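Local coordinates for pentacotripeptide-repeat region of PRORP domain-containing protein (PDB 4ME2), which probably binds specific RNA sequences as a chloroplast pentatricopeptide-repeat protein built from helix-turn-helix repeats and associated with group II introns, at residues A[82-86]-A[107-113]; A[116-121]-A[146-150]; A[184-188]-A[222-226]. All coordinates share one frame; numbering follows the deposited sequence.

Interaction 1 of 3, residues A[82-86]-A[107-113]; sequences RADLL and VARAEPW
In the helix-turn-helix array of this pentatricopeptide-repeat protein, the first turn of helix 82-94 meets the far end of helix 98-109 and the loop after it, where Arg82 lies against the indole of Trp113. The aliphatic part of the arginine does the touching. Its CG stands over the centre of the six-membered ring, 9° off the ring normal, in a CH-pi contact. On the two sides of that point, Arg82 CB lies 3.5 Å from Trp113 CE2 and Arg82 CD lies 3.7 Å from Trp113 CE3. The chain then bends at chi3 (54°), which leads the guanidinium away with its plane perpendicular to the indole; arginine suits this exposed place because its methylenes can cover a ring while its charge stays outside. On the opposite face of the indole, toward its margin, sits CB of Glu111. Trp113 CG sits between the backbone N and the carbonyl carbon (chi1 48°), which turns the indole toward helix 82-94.

The two helices are consecutive and form a hairpin, so the start of the first comes beside the end of the second, and leucines fill the space between them. Leu85 CD2 reaches Ala108 CA at 3.6 Å and Val107 CG1 at 3.9 Å, and the same methyl meets the indole edge at Trp113 CZ2 (3.9 Å). The small alanine lets the leucine come this close to the backbone. Leu85 also packs on Leu77 of helix 66-77, which brings the preceding helix into the same cluster. Further along the indole, Leu86 CD2 approaches Trp113 CH2 at 3.9 Å. With an alanine in place of Trp113, the methylenes of Arg82 would probably lose the surface they rest on, and a gap would be likely to open beside Leu85 and Leu86.

Interaction 2 of 3, residues A[116-121]-A[146-150]; sequences PDPELY and FIEEK
The hydroxyl of Tyr121 donates a very short hydrogen bond, 2.5 Å from Tyr121 OH to Glu149 OE2. Tyr114 OH also bonds this hydroxyl, and Arg109 NE reaches it weakly while forming a salt bridge with Glu149 OE1, so both carboxylate oxygens are engaged. OE2 arrives at the edge of the phenol, the two planes only 23° apart. The glutamate gets there with CG between the backbone N and the carbonyl carbon (chi1 74°) and the chain extended beyond it, and Pro116 CB rests 3.4 Å from Glu149 OE2.

Beside the polar pair, the phenol turns an edge toward the face of Phe146 in an offset edge-to-face contact, planes at 69° and centroids 5.4 Å apart. Pro118 CG touches the far end of that ring, 3.7 Å from Phe146 CZ. Lys150 NZ, whose salt-bridge partner is Glu166, also gives a hydrogen bond to a water that is weakly bonded to Pro116 O. Asp117 suits the helix start because its OD1 accepts from Glu119 N at 3.0 Å, while Pro118 needs no amide hydrogen there: an N-cap opening helix 118-126, packed against helix 133-151 as consecutive helices are in a pentatricopeptide-repeat array.

Interaction 3 of 3, residues A[184-188]-A[222-226]; sequences ARAAW and EAAEV
Glu222 runs across Trp188 on its way to Arg185, and its atoms meet different partners along the way. CB stands above the six-membered part of the indole, 3.7 Å from Trp188 CE3, on the same face that CG covers. CG comes next, over the five-membered ring, 3.6 Å from its centroid and 18° off the normal, in a CH-pi contact. At chi2 (78°) the chain bends, and the carboxylate rises from the indole with its plane steeply inclined to the ring. Glu222 OE2 then receives two hydrogen bonds from one guanidinium, 2.8 Å from Arg185 NH1 and 2.9 Å from Arg185 NH2. Both nitrogens come end-on to this one oxygen, from the same face of the carboxylate plane and well above it. This is a salt bridge; with two donors sharing one oxygen, neither bond is straight. The CB of Arg185 leaves the backbone away from the partner helix, and bends at chi2 and chi3 bring the charged end back.

Helices 184-197 and 220-236 are not neighbours in sequence. Helix 204-216 comes between them, and segments 184-188 and 222-226 run in similar directions, at 33° to each other, as alternate helices do in a helix-turn-helix repeat array. Their segment axes stay 12.0 Å apart, a separation that suits a tryptophan. The indole spans it: Trp188 CH2 lies 3.6 Å from Glu225 CB, and Val226 CG2 meets the ring edge 3.9 Å from Trp188 CZ3. Glu225 lends its carbon chain to this contact, while its OE2 forms a salt bridge with Arg196 of helix 184-197. Val226, a compact branched residue, also packs on Met210 and Ala211 of the intervening helix.

How the interactions relate
From the N terminus, interaction 1 closes a loop of 20 residues, most of them the remainder of helices 82-94 and 98-109, which are consecutive. Interaction 2 then closes one of 24 residues, pairing helix 118-126 with helix 133-151. Interaction 3 spans 33 residues and joins helix 184-197 to helix 220-236 across helix 204-216. The three follow in series, none inside or crossing another. The Arg109-Glu149 salt bridge joins interactions 1 and 2, and so links two successive hairpins. Interaction 3 touches neither, and its centre lies about 32 Å from that of interaction 1, on the opposite side of the chain's centre.

Interaction 1 of 3, residues A[82-86]-A[107-113]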
ATOM      1  N   ARG A  82       3.313   3.206  19.933  1.00 21.82           N
ATOM      2  CA  ARG A  82       3.169   2.270  18.817  1.00 21.93           C
ATOM      3  C   ARG A  82       1.990   1.317  18.979  1.00 21.52           C
ATOM      4  O   ARG A  82       1.120   1.258  18.117  1.00 21.05           O
ATOM      5  CB  ARG A  82       4.449   1.448  18.614  1.00 22.88           C
ATOM      6  CG  ARG A  82       4.415   0.532  17.392  1.00 23.56           C
ATOM      7  CD  ARG A  82       5.527  -0.513  17.439  1.00 25.15           C
ATOM      8  NE  ARG A  82       5.463  -1.259  18.694  1.00 27.01           N
ATOM      9  CZ  ARG A  82       4.680  -2.313  18.920  1.00 27.38           C
ATOM     10  NH1 ARG A  82       3.894  -2.792  17.962  1.00 28.17           N
ATOM     11  NH2 ARG A  82       4.686  -2.894  20.107  1.00 27.94           N
ATOM     12  N   ALA A  83       1.982   0.566  20.076  1.00 21.95           N
ATOM     13  CA  ALA A  83       0.978  -0.475  20.280  1.00 21.37           C
ATOM     14  C   ALA A  83      -0.440   0.089  20.211  1.00 21.55           C
ATOM     15  O   ALA A  83      -1.313  -0.501  19.576  1.00 20.70           O
ATOM     16  CB  ALA A  83       1.212  -1.200  21.602  1.00 21.96           C
ATOM     17  N   ASP A  84      -0.652   1.233  20.853  1.00 21.74           N
ATOM     18  CA  ASP A  84      -1.964   1.875  20.872  1.00 22.39           C
ATOM     19  C   ASP A  84      -2.349   2.428  19.498  1.00 21.55           C
ATOM     20  O   ASP A  84      -3.512   2.340  19.088  1.00 20.65           O
ATOM     21  CB  ASP A  84      -2.010   2.970  21.938  1.00 23.66           C
ATOM     22  CG  ASP A  84      -1.837   2.419  23.353  1.00 25.91           C
ATOM     23  OD1 ASP A  84      -2.421   1.360  23.665  1.00 26.53           O
ATOM     24  OD2 ASP A  84      -1.108   3.042  24.153  1.00 28.13           O
ATOM     25  N   LEU A  85      -1.381   2.987  18.775  1.00 20.65           N
ATOM     26  CA  LEU A  85      -1.674   3.502  17.438  1.00 20.19           C
ATOM     27  C   LEU A  85      -2.110   2.382  16.497  1.00 19.96           C
ATOM     28  O   LEU A  85      -3.110   2.508  15.782  1.00 19.85           O
ATOM     29  CB  LEU A  85      -0.475   4.257  16.848  1.00 19.60           C
ATOM     30  CG  LEU A  85      -0.701   4.840  15.441  1.00 19.96           C
ATOM     31  CD1 LEU A  85      -1.951   5.705  15.388  1.00 20.51           C
ATOM     32  CD2 LEU A  85       0.499   5.639  14.955  1.00 20.08           C
ATOM     33  N   LEU A  86      -1.350   1.292  16.486  1.00 19.74           N
ATOM     34  CA  LEU A  86      -1.674   0.157  15.640  1.00 20.60           C
ATOM     35  C   LEU A  86      -2.994  -0.495  16.056  1.00 20.42           C
ATOM     36  O   LEU A  86      -3.719  -1.000  15.205  1.00 21.25           O
ATOM     37  CB  LEU A  86      -0.529  -0.860  15.633  1.00 21.23           C
ATOM     38  CG  LEU A  86       0.810  -0.362  15.071  1.00 21.28           C
ATOM     39  CD1 LEU A  86       1.900  -1.399  15.299  1.00 22.34           C
ATOM     40  CD2 LEU A  86       0.705  -0.016  13.593  1.00 21.63           C
ATOM     41  N   VAL A 107      -0.423   8.205   9.736  1.00 17.62           N
ATOM     42  CA  VAL A 107       0.198   8.657  10.979  1.00 17.66           C
ATOM     43  C   VAL A 107       1.299   7.664  11.360  1.00 17.75           C
ATOM     44  O   VAL A 107       2.418   8.073  11.669  1.00 18.13           O
ATOM     45  CB  VAL A 107      -0.815   8.816  12.133  1.00 17.28           C
ATOM     46  CG1 VAL A 107      -0.101   9.206  13.420  1.00 17.47           C
ATOM     47  CG2 VAL A 107      -1.869   9.870  11.796  1.00 17.53           C
ATOM     48  N   ALA A 108       1.001   6.366  11.317  1.00 17.64           N
ATOM     49  CA  ALA A 108       2.004   5.350  11.675  1.00 17.59           C
ATOM     50  C   ALA A 108       3.246   5.443  10.786  1.00 18.29           C
ATOM     51  O   ALA A 108       4.379   5.285  11.258  1.00 18.87           O
ATOM     52  CB  ALA A 108       1.404   3.954  11.610  1.00 17.03           C
ATOM     53  N   ARG A 109       3.023   5.708   9.500  1.00 18.53           N
ATOM     54  CA  ARG A 109       4.107   5.711   8.513  1.00 19.73           C
ATOM     55  C   ARG A 109       5.180   6.764   8.811  1.00 20.49           C
ATOM     56  O   ARG A 109       6.313   6.622   8.360  1.00 22.02           O
ATOM     57  CB  ARG A 109       3.549   5.911   7.097  1.00 19.81           C
ATOM     58  CG  ARG A 109       2.757   4.730   6.535  1.00 20.05           C
ATOM     59  CD  ARG A 109       2.293   4.980   5.098  1.00 20.63           C
ATOM     60  NE  ARG A 109       3.431   5.429   4.302  1.00 20.98           N
ATOM     61  CZ  ARG A 109       3.647   6.683   3.917  1.00 21.45           C
ATOM     62  NH1 ARG A 109       2.769   7.637   4.189  1.00 21.93           N
ATOM     63  NH2 ARG A 109       4.750   6.981   3.241  1.00 22.03           N
ATOM     64  N   ALA A 110       4.822   7.802   9.565  1.00 20.03           N
ATOM     65  CA  ALA A 110       5.754   8.882   9.911  1.00 21.17           C
ATOM     66  C   ALA A 110       6.474   8.660  11.246  1.00 22.27           C
ATOM     67  O   ALA A 110       7.336   9.463  11.632  1.00 23.48           O
ATOM     68  CB  ALA A 110       5.037  10.220   9.926  1.00 21.42           C
ATOM     69  N   GLU A 111       6.116   7.592  11.953  1.00 22.06           N
ATOM     70  CA  GLU A 111       6.701   7.313  13.267  1.00 22.47           C
ATOM     71  C   GLU A 111       8.076   6.664  13.166  1.00 23.50           C
ATOM     72  O   GLU A 111       8.328   5.881  12.249  1.00 23.34           O
ATOM     73  CB  GLU A 111       5.774   6.442  14.123  1.00 22.96           C
ATOM     74  CG  GLU A 111       4.507   7.147  14.587  1.00 23.48           C
ATOM     75  CD  GLU A 111       4.793   8.388  15.418  1.00 24.59           C
ATOM     76  OE1 GLU A 111       4.920   8.272  16.650  1.00 26.07           O
ATOM     77  OE2 GLU A 111       4.884   9.488  14.842  1.00 26.30           O
ATOM     78  N   PRO A 112       8.964   6.978  14.124  1.00 24.81           N
ATOM     79  CA  PRO A 112      10.322   6.431  14.121  1.00 25.40           C
ATOM     80  C   PRO A 112      10.393   4.903  14.126  1.00 25.08           C
ATOM     81  O   PRO A 112      11.361   4.346  13.619  1.00 26.04           O
ATOM     82  CB  PRO A 112      10.925   6.978  15.418  1.00 25.37           C
ATOM     83  CG  PRO A 112      10.160   8.221  15.698  1.00 26.32           C
ATOM     84  CD  PRO A 112       8.760   7.937  15.224  1.00 25.50           C
ATOM     85  N   TRP A 113       9.395   4.232  14.698  1.00 23.55           N
ATOM     86  CA  TRP A 113       9.399   2.771  14.779  1.00 23.18           C
ATOM     87  C   TRP A 113       8.890   2.068  13.544  1.00 23.46           C
ATOM     88  O   TRP A 113       8.998   0.841  13.429  1.00 23.81           O
ATOM     89  CB  TRP A 113       8.634   2.310  16.018  1.00 22.50           C
ATOM     90  CG  TRP A 113       7.295   2.972  16.169  1.00 22.11           C
ATOM     91  CD1 TRP A 113       6.956   4.019  17.018  1.00 21.76           C
ATOM     92  CD2 TRP A 113       6.071   2.663  15.429  1.00 21.97           C
ATOM     93  NE1 TRP A 113       5.631   4.359  16.868  1.00 21.80           N
ATOM     94  CE2 TRP A 113       5.046   3.582  15.932  1.00 21.61           C
ATOM     95  CE3 TRP A 113       5.730   1.735  14.451  1.00 21.56           C
ATOM     96  CZ2 TRP A 113       3.740   3.559  15.454  1.00 21.52           C
ATOM     97  CZ3 TRP A 113       4.412   1.719  13.974  1.00 21.53           C
ATOM     98  CH2 TRP A 113       3.443   2.610  14.467  1.00 21.24           C
TER

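Interaction 2 of 3, residues A[116-121]-A[146-150]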
ATOM      1  N   PRO A 116       7.979  -0.378   6.702  1.00 27.42           N
ATOM      2  CA  PRO A 116       7.084  -0.651   5.576  1.00 27.23           C
ATOM      3  C   PRO A 116       6.835  -2.144   5.404  1.00 28.13           C
ATOM      4  O   PRO A 116       7.780  -2.939   5.393  1.00 27.77           O
ATOM      5  CB  PRO A 116       7.854  -0.099   4.373  1.00 27.28           C
ATOM      6  CG  PRO A 116       8.724   0.963   4.946  1.00 27.55           C
ATOM      7  CD  PRO A 116       9.122   0.465   6.303  1.00 27.41           C
ATOM      8  N   ASP A 117       5.562  -2.512   5.298  1.00 27.42           N
ATOM      9  CA  ASP A 117       5.162  -3.893   5.105  1.00 27.14           C
ATOM     10  C   ASP A 117       4.185  -3.912   3.936  1.00 26.58           C
ATOM     11  O   ASP A 117       3.047  -3.459   4.077  1.00 25.27           O
ATOM     12  CB  ASP A 117       4.515  -4.442   6.384  1.00 28.60           C
ATOM     13  CG  ASP A 117       4.006  -5.868   6.234  1.00 29.28           C
ATOM     14  OD1 ASP A 117       4.314  -6.538   5.226  1.00 30.17           O
ATOM     15  OD2 ASP A 117       3.288  -6.328   7.147  1.00 31.22           O
ATOM     16  N   PRO A 118       4.633  -4.413   2.771  1.00 25.89           N
ATOM     17  CA  PRO A 118       3.741  -4.463   1.612  1.00 25.55           C
ATOM     18  C   PRO A 118       2.502  -5.322   1.852  1.00 24.86           C
ATOM     19  O   PRO A 118       1.483  -5.112   1.202  1.00 23.59           O
ATOM     20  CB  PRO A 118       4.615  -5.082   0.513  1.00 26.34           C
ATOM     21  CG  PRO A 118       6.018  -4.838   0.947  1.00 25.97           C
ATOM     22  CD  PRO A 118       5.995  -4.880   2.441  1.00 26.73           C
ATOM     23  N   GLU A 119       2.589  -6.285   2.764  1.00 24.72           N
ATOM     24  CA  GLU A 119       1.444  -7.137   3.065  1.00 25.04           C
ATOM     25  C   GLU A 119       0.366  -6.363   3.827  1.00 23.58           C
ATOM     26  O   GLU A 119      -0.828  -6.581   3.607  1.00 22.94           O
ATOM     27  CB  GLU A 119       1.877  -8.407   3.813  1.00 27.48           C
ATOM     28  CG  GLU A 119       0.769  -9.441   3.953  1.00 29.27           C
ATOM     29  CD  GLU A 119       1.284 -10.839   4.242  1.00 31.33           C
ATOM     30  OE1 GLU A 119       2.515 -11.017   4.370  1.00 32.93           O
ATOM     31  OE2 GLU A 119       0.452 -11.762   4.338  1.00 32.13           O
ATOM     32  N   LEU A 120       0.780  -5.451   4.703  1.00 22.44           N
ATOM     33  CA  LEU A 120      -0.173  -4.585   5.389  1.00 21.70           C
ATOM     34  C   LEU A 120      -0.839  -3.679   4.360  1.00 20.88           C
ATOM     35  O   LEU A 120      -2.067  -3.506   4.357  1.00 20.07           O
ATOM     36  CB  LEU A 120       0.517  -3.745   6.465  1.00 22.32           C
ATOM     37  CG  LEU A 120      -0.389  -2.744   7.192  1.00 22.07           C
ATOM     38  CD1 LEU A 120      -1.602  -3.435   7.808  1.00 22.66           C
ATOM     39  CD2 LEU A 120       0.399  -1.984   8.249  1.00 22.71           C
ATOM     40  N   TYR A 121      -0.030  -3.115   3.471  1.00 19.88           N
ATOM     41  CA  TYR A 121      -0.591  -2.313   2.387  1.00 19.30           C
ATOM     42  C   TYR A 121      -1.576  -3.132   1.545  1.00 19.16           C
ATOM     43  O   TYR A 121      -2.621  -2.623   1.133  1.00 17.77           O
ATOM     44  CB  TYR A 121       0.505  -1.706   1.507  1.00 19.51           C
ATOM     45  CG  TYR A 121       1.405  -0.706   2.211  1.00 19.51           C
ATOM     46  CD1 TYR A 121       0.972   0.002   3.342  1.00 19.50           C
ATOM     47  CD2 TYR A 121       2.694  -0.462   1.738  1.00 19.98           C
ATOM     48  CE1 TYR A 121       1.801   0.922   3.973  1.00 19.70           C
ATOM     49  CE2 TYR A 121       3.528   0.458   2.361  1.00 19.79           C
ATOM     50  CZ  TYR A 121       3.087   1.143   3.477  1.00 19.27           C
ATOM     51  OH  TYR A 121       3.924   2.055   4.094  1.00 19.73           O
ATOM     52  N   PHE A 146       4.507   4.319  -0.738  1.00 19.37           N
ATOM     53  CA  PHE A 146       5.308   3.128  -0.500  1.00 19.97           C
ATOM     54  C   PHE A 146       6.581   3.184  -1.337  1.00 20.50           C
ATOM     55  O   PHE A 146       7.674   2.964  -0.824  1.00 20.98           O
ATOM     56  CB  PHE A 146       4.491   1.874  -0.828  1.00 20.20           C
ATOM     57  CG  PHE A 146       5.301   0.604  -0.895  1.00 20.24           C
ATOM     58  CD1 PHE A 146       6.165   0.245   0.139  1.00 20.43           C
ATOM     59  CD2 PHE A 146       5.173  -0.253  -1.981  1.00 20.74           C
ATOM     60  CE1 PHE A 146       6.897  -0.934   0.080  1.00 20.82           C
ATOM     61  CE2 PHE A 146       5.895  -1.439  -2.046  1.00 21.01           C
ATOM     62  CZ  PHE A 146       6.761  -1.777  -1.015  1.00 21.35           C
ATOM     63  N   ILE A 147       6.437   3.494  -2.621  1.00 21.03           N
ATOM     64  CA  ILE A 147       7.601   3.540  -3.507  1.00 21.92           C
ATOM     65  C   ILE A 147       8.582   4.608  -3.027  1.00 22.73           C
ATOM     66  O   ILE A 147       9.788   4.360  -2.949  1.00 23.47           O
ATOM     67  CB  ILE A 147       7.197   3.735  -4.986  1.00 22.20           C
ATOM     68  CG1 ILE A 147       6.426   2.506  -5.475  1.00 22.46           C
ATOM     69  CG2 ILE A 147       8.423   3.961  -5.865  1.00 23.39           C
ATOM     70  CD1 ILE A 147       5.753   2.679  -6.822  1.00 23.14           C
ATOM     71  N   GLU A 148       8.049   5.776  -2.674  1.00 23.46           N
ATOM     72  CA  GLU A 148       8.868   6.883  -2.179  1.00 25.08           C
ATOM     73  C   GLU A 148       9.578   6.534  -0.870  1.00 24.88           C
ATOM     74  O   GLU A 148      10.787   6.753  -0.743  1.00 26.14           O
ATOM     75  CB  GLU A 148       8.043   8.165  -2.026  1.00 27.31           C
ATOM     76  CG  GLU A 148       8.772   9.269  -1.265  1.00 30.70           C
ATOM     77  CD  GLU A 148       8.387  10.674  -1.702  1.00 34.39           C
ATOM     78  OE1 GLU A 148       7.485  10.823  -2.554  1.00 36.45           O
ATOM     79  OE2 GLU A 148       9.004  11.640  -1.195  1.00 36.95           O
ATOM     80  N   GLU A 149       8.846   5.983   0.098  1.00 23.67           N
ATOM     81  CA  GLU A 149       9.468   5.662   1.382  1.00 23.96           C
ATOM     82  C   GLU A 149      10.608   4.648   1.238  1.00 24.48           C
ATOM     83  O   GLU A 149      11.546   4.654   2.028  1.00 25.16           O
ATOM     84  CB  GLU A 149       8.441   5.209   2.430  1.00 23.06           C
ATOM     85  CG  GLU A 149       7.890   3.806   2.234  1.00 22.45           C
ATOM     86  CD  GLU A 149       6.641   3.524   3.052  1.00 22.25           C
ATOM     87  OE1 GLU A 149       6.232   4.380   3.862  1.00 21.97           O
ATOM     88  OE2 GLU A 149       6.072   2.429   2.889  1.00 22.67           O
ATOM     89  N   LYS A 150      10.537   3.796   0.220  1.00 25.42           N
ATOM     90  CA  LYS A 150      11.611   2.844  -0.041  1.00 27.07           C
ATOM     91  C   LYS A 150      12.782   3.525  -0.735  1.00 28.09           C
ATOM     92  O   LYS A 150      13.923   3.420  -0.291  1.00 28.62           O
ATOM     93  CB  LYS A 150      11.108   1.682  -0.897  1.00 27.67           C
ATOM     94  CG  LYS A 150       9.970   0.891  -0.278  1.00 29.11           C
ATOM     95  CD  LYS A 150      10.437   0.008   0.866  1.00 30.46           C
ATOM     96  CE  LYS A 150      11.326  -1.118   0.358  1.00 31.63           C
ATOM     97  NZ  LYS A 150      11.631  -2.100   1.434  1.00 33.64           N
TER
HETATM   98  O   HOH W   1       9.130  -2.895   2.289  1.00 33.21           O

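Interaction 3 of 3, residues A[184-188]-A[222-226]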
ATOM      1  N   ALA A 184      -4.616  -0.605 -11.949  1.00 18.33           N
ATOM      2  CA  ALA A 184      -3.632  -1.080 -12.915  1.00 18.81           C
ATOM      3  C   ALA A 184      -2.350  -0.266 -12.925  1.00 18.79           C
ATOM      4  O   ALA A 184      -1.253  -0.826 -12.898  1.00 18.76           O
ATOM      5  CB  ALA A 184      -4.243  -1.116 -14.304  1.00 19.26           C
ATOM      6  N   ARG A 185      -2.489   1.054 -12.978  1.00 19.03           N
ATOM      7  CA  ARG A 185      -1.326   1.930 -12.983  1.00 19.10           C
ATOM      8  C   ARG A 185      -0.492   1.751 -11.713  1.00 18.75           C
ATOM      9  O   ARG A 185       0.740   1.683 -11.781  1.00 19.27           O
ATOM     10  CB  ARG A 185      -1.762   3.393 -13.153  1.00 20.12           C
ATOM     11  CG  ARG A 185      -0.619   4.399 -13.172  1.00 22.40           C
ATOM     12  CD  ARG A 185       0.399   4.100 -14.262  1.00 22.63           C
ATOM     13  NE  ARG A 185      -0.194   4.103 -15.599  1.00 24.12           N
ATOM     14  CZ  ARG A 185       0.398   3.627 -16.687  1.00 23.93           C
ATOM     15  NH1 ARG A 185       1.615   3.102 -16.615  1.00 25.28           N
ATOM     16  NH2 ARG A 185      -0.234   3.674 -17.855  1.00 25.43           N
ATOM     17  N   ALA A 186      -1.169   1.683 -10.566  1.00 18.69           N
ATOM     18  CA  ALA A 186      -0.507   1.437  -9.281  1.00 18.56           C
ATOM     19  C   ALA A 186       0.273   0.118  -9.295  1.00 18.75           C
ATOM     20  O   ALA A 186       1.429   0.072  -8.864  1.00 18.63           O
ATOM     21  CB  ALA A 186      -1.511   1.467  -8.132  1.00 18.56           C
ATOM     22  N   ALA A 187      -0.350  -0.946  -9.804  1.00 18.61           N
ATOM     23  CA  ALA A 187       0.329  -2.241  -9.900  1.00 18.84           C
ATOM     24  C   ALA A 187       1.568  -2.134 -10.801  1.00 19.53           C
ATOM     25  O   ALA A 187       2.665  -2.596 -10.448  1.00 19.68           O
ATOM     26  CB  ALA A 187      -0.632  -3.314 -10.411  1.00 18.86           C
ATOM     27  N   TRP A 188       1.398  -1.505 -11.958  1.00 19.95           N
ATOM     28  CA  TRP A 188       2.525  -1.277 -12.844  1.00 20.88           C
ATOM     29  C   TRP A 188       3.631  -0.510 -12.150  1.00 21.43           C
ATOM     30  O   TRP A 188       4.808  -0.867 -12.269  1.00 21.43           O
ATOM     31  CB  TRP A 188       2.082  -0.567 -14.110  1.00 21.43           C
ATOM     32  CG  TRP A 188       3.260  -0.193 -14.940  1.00 22.16           C
ATOM     33  CD1 TRP A 188       3.823   1.066 -15.096  1.00 22.63           C
ATOM     34  CD2 TRP A 188       4.117  -1.098 -15.693  1.00 22.15           C
ATOM     35  NE1 TRP A 188       4.921   1.002 -15.908  1.00 23.10           N
ATOM     36  CE2 TRP A 188       5.148  -0.266 -16.305  1.00 23.19           C
ATOM     37  CE3 TRP A 188       4.112  -2.463 -15.940  1.00 22.63           C
ATOM     38  CZ2 TRP A 188       6.136  -0.801 -17.114  1.00 23.16           C
ATOM     39  CZ3 TRP A 188       5.110  -2.993 -16.760  1.00 22.86           C
ATOM     40  CH2 TRP A 188       6.097  -2.181 -17.330  1.00 23.48           C
ATOM     41  N   GLU A 222       1.796  -1.851 -21.116  1.00 23.86           N
ATOM     42  CA  GLU A 222       2.359  -2.440 -19.904  1.00 23.39           C
ATOM     43  C   GLU A 222       2.260  -3.957 -19.981  1.00 23.49           C
ATOM     44  O   GLU A 222       3.198  -4.661 -19.623  1.00 22.81           O
ATOM     45  CB  GLU A 222       1.646  -1.907 -18.656  1.00 23.37           C
ATOM     46  CG  GLU A 222       1.973  -0.459 -18.301  1.00 23.92           C
ATOM     47  CD  GLU A 222       1.241   0.571 -19.153  1.00 24.75           C
ATOM     48  OE1 GLU A 222       0.293   0.211 -19.883  1.00 25.02           O
ATOM     49  OE2 GLU A 222       1.622   1.758 -19.086  1.00 25.92           O
ATOM     50  N   ALA A 223       1.130  -4.458 -20.471  1.00 22.94           N
ATOM     51  CA  ALA A 223       0.971  -5.896 -20.680  1.00 23.21           C
ATOM     52  C   ALA A 223       2.069  -6.438 -21.587  1.00 23.63           C
ATOM     53  O   ALA A 223       2.652  -7.489 -21.322  1.00 23.17           O
ATOM     54  CB  ALA A 223      -0.399  -6.201 -21.264  1.00 23.31           C
ATOM     55  N   ALA A 224       2.357  -5.704 -22.657  1.00 23.94           N
ATOM     56  CA  ALA A 224       3.373  -6.129 -23.608  1.00 24.42           C
ATOM     57  C   ALA A 224       4.768  -6.167 -22.974  1.00 23.89           C
ATOM     58  O   ALA A 224       5.561  -7.052 -23.282  1.00 24.22           O
ATOM     59  CB  ALA A 224       3.356  -5.230 -24.835  1.00 24.01           C
ATOM     60  N   GLU A 225       5.053  -5.211 -22.087  1.00 24.57           N
ATOM     61  CA  GLU A 225       6.319  -5.192 -21.350  1.00 24.90           C
ATOM     62  C   GLU A 225       6.444  -6.443 -20.483  1.00 24.08           C
ATOM     63  O   GLU A 225       7.474  -7.120 -20.499  1.00 24.16           O
ATOM     64  CB  GLU A 225       6.431  -3.947 -20.466  1.00 26.14           C
ATOM     65  CG  GLU A 225       6.404  -2.615 -21.199  1.00 28.43           C
ATOM     66  CD  GLU A 225       7.769  -2.163 -21.677  1.00 30.37           C
ATOM     67  OE1 GLU A 225       7.914  -0.961 -21.950  1.00 33.64           O
ATOM     68  OE2 GLU A 225       8.697  -2.988 -21.774  1.00 31.66           O
ATOM     69  N   VAL A 226       5.388  -6.751 -19.737  1.00 24.31           N
ATOM     70  CA  VAL A 226       5.404  -7.918 -18.859  1.00 24.22           C
ATOM     71  C   VAL A 226       5.555  -9.202 -19.671  1.00 24.44           C
ATOM     72  O   VAL A 226       6.322 -10.091 -19.297  1.00 24.65           O
ATOM     73  CB  VAL A 226       4.151  -8.011 -17.967  1.00 24.26           C
ATOM     74  CG1 VAL A 226       4.271  -9.212 -17.038  1.00 24.54           C
ATOM     75  CG2 VAL A 226       3.956  -6.737 -17.157  1.00 24.30           C
TER